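PDB 4GL3: putative glucoamylase from Bacteroides uniformis, which is a putative glucoamylase, probably a glycoside hydrolase of the six-hairpin class that releases glucose from alpha-glucans. Local coordinates for residues Ala128-His138 with Ile155-Trp164. Sequence-based numbering, arbitrary orientation. Where two conformers were deposited one is given.
Sequences AFMFEGLLAAH and INNLWRQAEW
A helical hairpin of the kind from which six-hairpin, (alpha/alpha)-barrel proteins are built brings Phe131 on helix 124-140 against Trp159 and Trp164, on and just past helix 146-161. The short segments run roughly antiparallel, their axes 10.2 Å apart at closest approach. The three rings make an aromatic cluster, the phenyl centroid 6.0 Å from that of the Trp159 six-membered ring and 5.9 Å from that of Trp164. The phenyl is oblique to both indoles, its plane at 57° to the first and at 71° to the second. Its far end meets Leu158 and Ala162, where CE2 lies 3.7 Å from Ala162 CB and CZ 3.5 Å from Leu158 O. Shortening Phe131 to an alanine is likely to open a gap beside the two indoles and leave Ala162 CB without its ring partner. Beside this cluster, a CH-pi contact sets Leu135 CD1 over the centre of the Trp159 six-membered ring, 4.0 Å from the centroid. Trp159 CG is anti to its own N (chi1 168°), which swings the indole to the flank where Leu135 lies, while NE1 is hydrogen-bonded to Asp405 OD2. At the other end both branches of Ile155 press on Leu134 O, CD1 also touching Ala137 CB and CG2 packing on His138 CB at 3.9 Å. Val86 of helix 75-90 touches both Leu134 and Ile155, and Ile155 CD1 ends 3.5 Å from Leu134 O.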
ATOM      1  N   ALA A 128       9.401   4.203   0.291  1.00 20.67           N
ATOM      2  CA  ALA A 128       8.806   4.217   1.635  1.00 22.11           C
ATOM      3  C   ALA A 128       7.896   2.978   1.826  1.00 21.70           C
ATOM      4  O   ALA A 128       7.893   2.384   2.891  1.00 21.65           O
ATOM      5  CB  ALA A 128       8.021   5.515   1.888  1.00 19.22           C
ATOM      6  N   PHE A 129       7.143   2.599   0.798  1.00 20.00           N
ATOM      7  CA  PHE A 129       6.305   1.421   0.884  1.00 23.05           C
ATOM      8  C   PHE A 129       7.166   0.158   0.981  1.00 25.13           C
ATOM      9  O   PHE A 129       6.846  -0.795   1.750  1.00 23.58           O
ATOM     10  CB  PHE A 129       5.334   1.348  -0.284  1.00 23.67           C
ATOM     11  CG  PHE A 129       4.367   2.498  -0.360  1.00 22.22           C
ATOM     12  CD1 PHE A 129       3.861   3.121   0.799  1.00 25.47           C
ATOM     13  CD2 PHE A 129       3.920   2.927  -1.591  1.00 23.29           C
ATOM     14  CE1 PHE A 129       2.923   4.173   0.702  1.00 25.23           C
ATOM     15  CE2 PHE A 129       3.013   3.989  -1.698  1.00 23.47           C
ATOM     16  CZ  PHE A 129       2.547   4.619  -0.557  1.00 24.89           C
HETATM   17  N   MSE A 130       8.310   0.164   0.295  1.00 23.23           N
HETATM   18  CA  MSE A 130       9.273  -0.945   0.461  1.00 21.21           C
HETATM   19  C   MSE A 130       9.782  -0.983   1.917  1.00 23.76           C
HETATM   20  O   MSE A 130       9.825  -2.058   2.520  1.00 25.08           O
HETATM   21  CB  MSE A 130      10.426  -0.906  -0.564  1.00 23.82           C
HETATM   22  CG  MSE A 130      11.533  -1.921  -0.244  1.00 20.99           C
HETATM   23 SE   MSE A 130      10.920  -3.744  -0.411  0.75 20.10          SE
HETATM   24  CE  MSE A 130      10.759  -3.785  -2.297  1.00 22.88           C
ATOM     25  N   PHE A 131      10.177   0.164   2.483  1.00 25.05           N
ATOM     26  CA  PHE A 131      10.680   0.193   3.871  1.00 24.00           C
ATOM     27  C   PHE A 131       9.584  -0.164   4.875  1.00 23.98           C
ATOM     28  O   PHE A 131       9.849  -0.742   5.901  1.00 24.62           O
ATOM     29  CB  PHE A 131      11.363   1.531   4.199  1.00 22.79           C
ATOM     30  CG  PHE A 131      12.792   1.610   3.683  1.00 23.14           C
ATOM     31  CD1 PHE A 131      13.742   0.776   4.172  1.00 22.32           C
ATOM     32  CD2 PHE A 131      13.126   2.440   2.634  1.00 24.17           C
ATOM     33  CE1 PHE A 131      15.040   0.752   3.674  1.00 24.93           C
ATOM     34  CE2 PHE A 131      14.424   2.472   2.142  1.00 23.88           C
ATOM     35  CZ  PHE A 131      15.379   1.611   2.662  1.00 23.15           C
ATOM     36  N   GLU A 132       8.345   0.192   4.576  1.00 23.76           N
ATOM     37  CA  GLU A 132       7.213  -0.228   5.432  1.00 25.99           C
ATOM     38  C   GLU A 132       7.217  -1.761   5.584  1.00 26.62           C
ATOM     39  O   GLU A 132       7.268  -2.316   6.686  1.00 26.16           O
ATOM     40  CB  GLU A 132       5.893   0.331   4.856  1.00 25.37           C
ATOM     41  CG  GLU A 132       4.644   0.058   5.696  1.00 26.43           C
ATOM     42  CD  GLU A 132       3.385   0.612   5.044  1.00 32.66           C
ATOM     43  OE1 GLU A 132       3.422   1.130   3.894  1.00 28.56           O
ATOM     44  OE2 GLU A 132       2.327   0.546   5.682  1.00 36.35           O
ATOM     45  N   GLY A 133       7.293  -2.460   4.469  1.00 26.12           N
ATOM     46  CA  GLY A 133       7.487  -3.888   4.514  1.00 30.31           C
ATOM     47  C   GLY A 133       8.790  -4.400   5.122  1.00 27.37           C
ATOM     48  O   GLY A 133       8.767  -5.337   5.902  1.00 24.74           O
ATOM     49  N   LEU A 134       9.931  -3.802   4.773  1.00 24.65           N
ATOM     50  CA  LEU A 134      11.215  -4.293   5.274  1.00 23.95           C
ATOM     51  C   LEU A 134      11.312  -4.096   6.780  1.00 26.68           C
ATOM     52  O   LEU A 134      11.885  -4.947   7.477  1.00 25.34           O
ATOM     53  CB  LEU A 134      12.424  -3.690   4.547  1.00 23.95           C
ATOM     54  CG  LEU A 134      12.624  -3.998   3.035  1.00 24.81           C
ATOM     55  CD1 LEU A 134      13.878  -3.234   2.522  1.00 23.92           C
ATOM     56  CD2 LEU A 134      12.731  -5.501   2.752  1.00 21.63           C
ATOM     57  N   LEU A 135      10.724  -3.026   7.324  1.00 24.71           N
ATOM     58  CA  LEU A 135      10.850  -2.855   8.783  1.00 24.82           C
ATOM     59  C   LEU A 135       9.982  -3.895   9.548  1.00 26.49           C
ATOM     60  O   LEU A 135      10.408  -4.391  10.585  1.00 26.83           O
ATOM     61  CB  LEU A 135      10.603  -1.411   9.229  1.00 23.87           C
ATOM     62  CG  LEU A 135      11.629  -0.364   8.781  1.00 30.94           C
ATOM     63  CD1 LEU A 135      11.272   0.964   9.443  1.00 30.49           C
ATOM     64  CD2 LEU A 135      13.057  -0.742   9.135  1.00 30.42           C
ATOM     65  N   ALA A 136       8.805  -4.227   9.007  1.00 29.11           N
ATOM     66  CA  ALA A 136       7.994  -5.344   9.489  1.00 31.75           C
ATOM     67  C   ALA A 136       8.804  -6.631   9.411  1.00 30.62           C
ATOM     68  O   ALA A 136       8.878  -7.379  10.386  1.00 29.46           O
ATOM     69  CB  ALA A 136       6.676  -5.471   8.705  1.00 23.94           C
ATOM     70  N   ALA A 137       9.448  -6.892   8.279  1.00 30.09           N
ATOM     71  CA  ALA A 137      10.256  -8.130   8.138  1.00 30.51           C
ATOM     72  C   ALA A 137      11.411  -8.177   9.141  1.00 26.86           C
ATOM     73  O   ALA A 137      11.674  -9.214   9.736  1.00 28.70           O
ATOM     74  CB  ALA A 137      10.758  -8.293   6.699  1.00 26.42           C
ATOM     75  N   HIS A 138      12.086  -7.045   9.357  1.00 28.56           N
ATOM     76  CA  HIS A 138      13.129  -6.939  10.396  1.00 30.99           C
ATOM     77  C   HIS A 138      12.624  -7.386  11.785  1.00 29.07           C
ATOM     78  O   HIS A 138      13.326  -8.027  12.524  1.00 30.01           O
ATOM     79  CB  HIS A 138      13.686  -5.487  10.481  1.00 31.41           C
ATOM     80  CG  HIS A 138      14.849  -5.340  11.407  1.00 31.09           C
ATOM     81  ND1 HIS A 138      14.696  -5.128  12.764  1.00 30.21           N
ATOM     82  CD2 HIS A 138      16.188  -5.369  11.178  1.00 31.31           C
ATOM     83  CE1 HIS A 138      15.891  -5.074  13.339  1.00 33.89           C
ATOM     84  NE2 HIS A 138      16.817  -5.217  12.402  1.00 32.20           N
ATOM     85  N   ILE A 155      18.696  -5.531   6.157  1.00 22.94           N
ATOM     86  CA  ILE A 155      17.586  -4.562   6.243  1.00 22.74           C
ATOM     87  C   ILE A 155      18.042  -3.359   7.084  1.00 23.74           C
ATOM     88  O   ILE A 155      17.768  -2.241   6.733  1.00 22.96           O
ATOM     89  CB  ILE A 155      16.291  -5.178   6.840  1.00 25.81           C
ATOM     90  CG1 ILE A 155      15.632  -6.125   5.815  1.00 25.32           C
ATOM     91  CG2 ILE A 155      15.331  -4.083   7.287  1.00 23.02           C
ATOM     92  CD1 ILE A 155      14.473  -6.962   6.327  1.00 22.59           C
ATOM     93  N   ASN A 156      18.750  -3.605   8.189  1.00 22.96           N
ATOM     94  CA  ASN A 156      19.122  -2.490   9.044  1.00 26.72           C
ATOM     95  C   ASN A 156      20.061  -1.531   8.290  1.00 28.11           C
ATOM     96  O   ASN A 156      19.942  -0.344   8.429  1.00 23.47           O
ATOM     97  CB  ASN A 156      19.795  -2.941  10.329  1.00 28.55           C
ATOM     98  CG  ASN A 156      19.860  -1.804  11.362  1.00 34.97           C
ATOM     99  OD1 ASN A 156      18.832  -1.226  11.779  1.00 36.51           O
ATOM    100  ND2 ASN A 156      21.036  -1.474  11.740  1.00 33.38           N
ATOM    101  N   ASN A 157      20.995  -2.085   7.514  1.00 27.11           N
ATOM    102  CA  ASN A 157      21.896  -1.276   6.704  0.60 26.13           C
ATOM    103  C   ASN A 157      21.169  -0.480   5.604  1.00 23.42           C
ATOM    104  O   ASN A 157      21.427   0.721   5.412  1.00 25.86           O
ATOM    105  CB  ASN A 157      22.991  -2.169   6.114  0.60 28.58           C
ATOM    106  CG  ASN A 157      23.976  -1.402   5.293  0.60 31.98           C
ATOM    107  OD1 ASN A 157      23.936  -1.471   4.062  0.60 38.82           O
ATOM    108  ND2 ASN A 157      24.832  -0.628   5.953  0.60 26.14           N
ATOM    109  N   LEU A 158      20.244  -1.120   4.892  1.00 23.14           N
ATOM    110  CA  LEU A 158      19.373  -0.409   3.936  1.00 22.36           C
ATOM    111  C   LEU A 158      18.608   0.711   4.609  1.00 24.63           C
ATOM    112  O   LEU A 158      18.548   1.862   4.110  1.00 23.02           O
ATOM    113  CB  LEU A 158      18.381  -1.367   3.256  1.00 23.54           C
ATOM    114  CG  LEU A 158      18.959  -2.324   2.231  1.00 24.76           C
ATOM    115  CD1 LEU A 158      17.844  -3.241   1.729  1.00 19.98           C
ATOM    116  CD2 LEU A 158      19.584  -1.551   1.078  1.00 20.68           C
ATOM    117  N   TRP A 159      18.020   0.405   5.760  1.00 24.63           N
ATOM    118  CA  TRP A 159      17.270   1.420   6.495  1.00 23.59           C
ATOM    119  C   TRP A 159      18.180   2.596   6.901  1.00 25.23           C
ATOM    120  O   TRP A 159      17.795   3.743   6.723  1.00 23.20           O
ATOM    121  CB  TRP A 159      16.605   0.778   7.714  1.00 23.88           C
ATOM    122  CG  TRP A 159      16.021   1.699   8.740  1.00 23.37           C
ATOM    123  CD1 TRP A 159      16.306   1.696  10.087  1.00 24.23           C
ATOM    124  CD2 TRP A 159      14.989   2.677   8.560  1.00 21.53           C
ATOM    125  NE1 TRP A 159      15.539   2.635  10.739  1.00 22.71           N
ATOM    126  CE2 TRP A 159      14.727   3.247   9.823  1.00 20.84           C
ATOM    127  CE3 TRP A 159      14.297   3.163   7.454  1.00 21.16           C
ATOM    128  CZ2 TRP A 159      13.823   4.281   9.997  1.00 24.31           C
ATOM    129  CZ3 TRP A 159      13.372   4.175   7.633  1.00 22.38           C
ATOM    130  CH2 TRP A 159      13.150   4.736   8.900  1.00 22.54           C
ATOM    131  N   ARG A 160      19.378   2.312   7.434  1.00 22.58           N
ATOM    132  CA  ARG A 160      20.292   3.385   7.819  1.00 23.94           C
ATOM    133  C   ARG A 160      20.825   4.205   6.600  1.00 26.35           C
ATOM    134  O   ARG A 160      21.127   5.380   6.749  1.00 22.50           O
ATOM    135  CB  ARG A 160      21.450   2.877   8.670  1.00 26.04           C
ATOM    136  CG  ARG A 160      21.017   2.356  10.054  1.00 28.99           C
ATOM    137  CD  ARG A 160      22.186   1.693  10.761  1.00 35.77           C
ATOM    138  NE  ARG A 160      23.164   2.723  11.078  1.00 35.65           N
ATOM    139  CZ  ARG A 160      23.058   3.571  12.094  1.00 34.24           C
ATOM    140  NH1 ARG A 160      22.024   3.522  12.934  1.00 36.22           N
ATOM    141  NH2 ARG A 160      23.989   4.482  12.247  1.00 40.47           N
ATOM    142  N   GLN A 161      20.816   3.618   5.413  1.00 22.37           N
ATOM    143  CA  GLN A 161      21.320   4.294   4.207  1.00 24.71           C
ATOM    144  C   GLN A 161      20.260   5.139   3.467  1.00 20.59           C
ATOM    145  O   GLN A 161      20.615   5.861   2.518  1.00 23.20           O
ATOM    146  CB  GLN A 161      21.969   3.279   3.264  1.00 21.04           C
ATOM    147  CG  GLN A 161      23.269   2.673   3.736  1.00 26.32           C
ATOM    148  CD  GLN A 161      23.954   1.795   2.644  1.00 49.94           C
ATOM    149  OE1 GLN A 161      23.300   1.223   1.760  1.00 41.88           O
ATOM    150  NE2 GLN A 161      25.268   1.715   2.694  1.00 48.14           N
ATOM    151  N   ALA A 162      18.987   5.084   3.907  1.00 23.20           N
ATOM    152  CA  ALA A 162      17.903   5.783   3.211  1.00 19.29           C
ATOM    153  C   ALA A 162      17.940   7.257   3.636  1.00 21.37           C
ATOM    154  O   ALA A 162      17.635   7.558   4.782  1.00 24.66           O
ATOM    155  CB  ALA A 162      16.541   5.180   3.502  1.00 20.78           C
ATOM    156  N   GLU A 163      18.291   8.156   2.690  1.00 22.61           N
ATOM    157  CA  GLU A 163      18.570   9.585   3.002  1.00 23.30           C
ATOM    158  C   GLU A 163      17.320  10.468   2.908  1.00 21.42           C
ATOM    159  O   GLU A 163      17.203  11.339   2.034  1.00 20.62           O
ATOM    160  CB  GLU A 163      19.667  10.141   2.091  1.00 24.60           C
ATOM    161  CG  GLU A 163      21.042   9.497   2.247  1.00 24.06           C
ATOM    162  CD  GLU A 163      21.946   9.880   1.080  1.00 26.87           C
ATOM    163  OE1 GLU A 163      22.019  11.098   0.736  1.00 25.62           O
ATOM    164  OE2 GLU A 163      22.521   8.957   0.469  1.00 26.14           O
ATOM    165  N   TRP A 164      16.380  10.253   3.825  1.00 18.12           N
ATOM    166  CA  TRP A 164      15.093  10.983   3.780  1.00 20.49           C
ATOM    167  C   TRP A 164      15.303  12.509   3.679  1.00 20.18           C
ATOM    168  O   TRP A 164      14.665  13.177   2.850  1.00 23.67           O
ATOM    169  CB  TRP A 164      14.221  10.622   5.004  1.00 20.49           C
ATOM    170  CG  TRP A 164      14.033   9.143   5.116  1.00 19.78           C
ATOM    171  CD1 TRP A 164      14.686   8.304   5.945  1.00 22.57           C
ATOM    172  CD2 TRP A 164      13.155   8.338   4.327  1.00 19.94           C
ATOM    173  NE1 TRP A 164      14.315   7.001   5.706  1.00 20.95           N
ATOM    174  CE2 TRP A 164      13.359   6.995   4.720  1.00 19.15           C
ATOM    175  CE3 TRP A 164      12.234   8.618   3.304  1.00 22.79           C
ATOM    176  CZ2 TRP A 164      12.675   5.924   4.120  1.00 21.26           C
ATOM    177  CZ3 TRP A 164      11.560   7.569   2.693  1.00 25.31           C
ATOM    178  CH2 TRP A 164      11.786   6.220   3.098  1.00 21.86           C
TER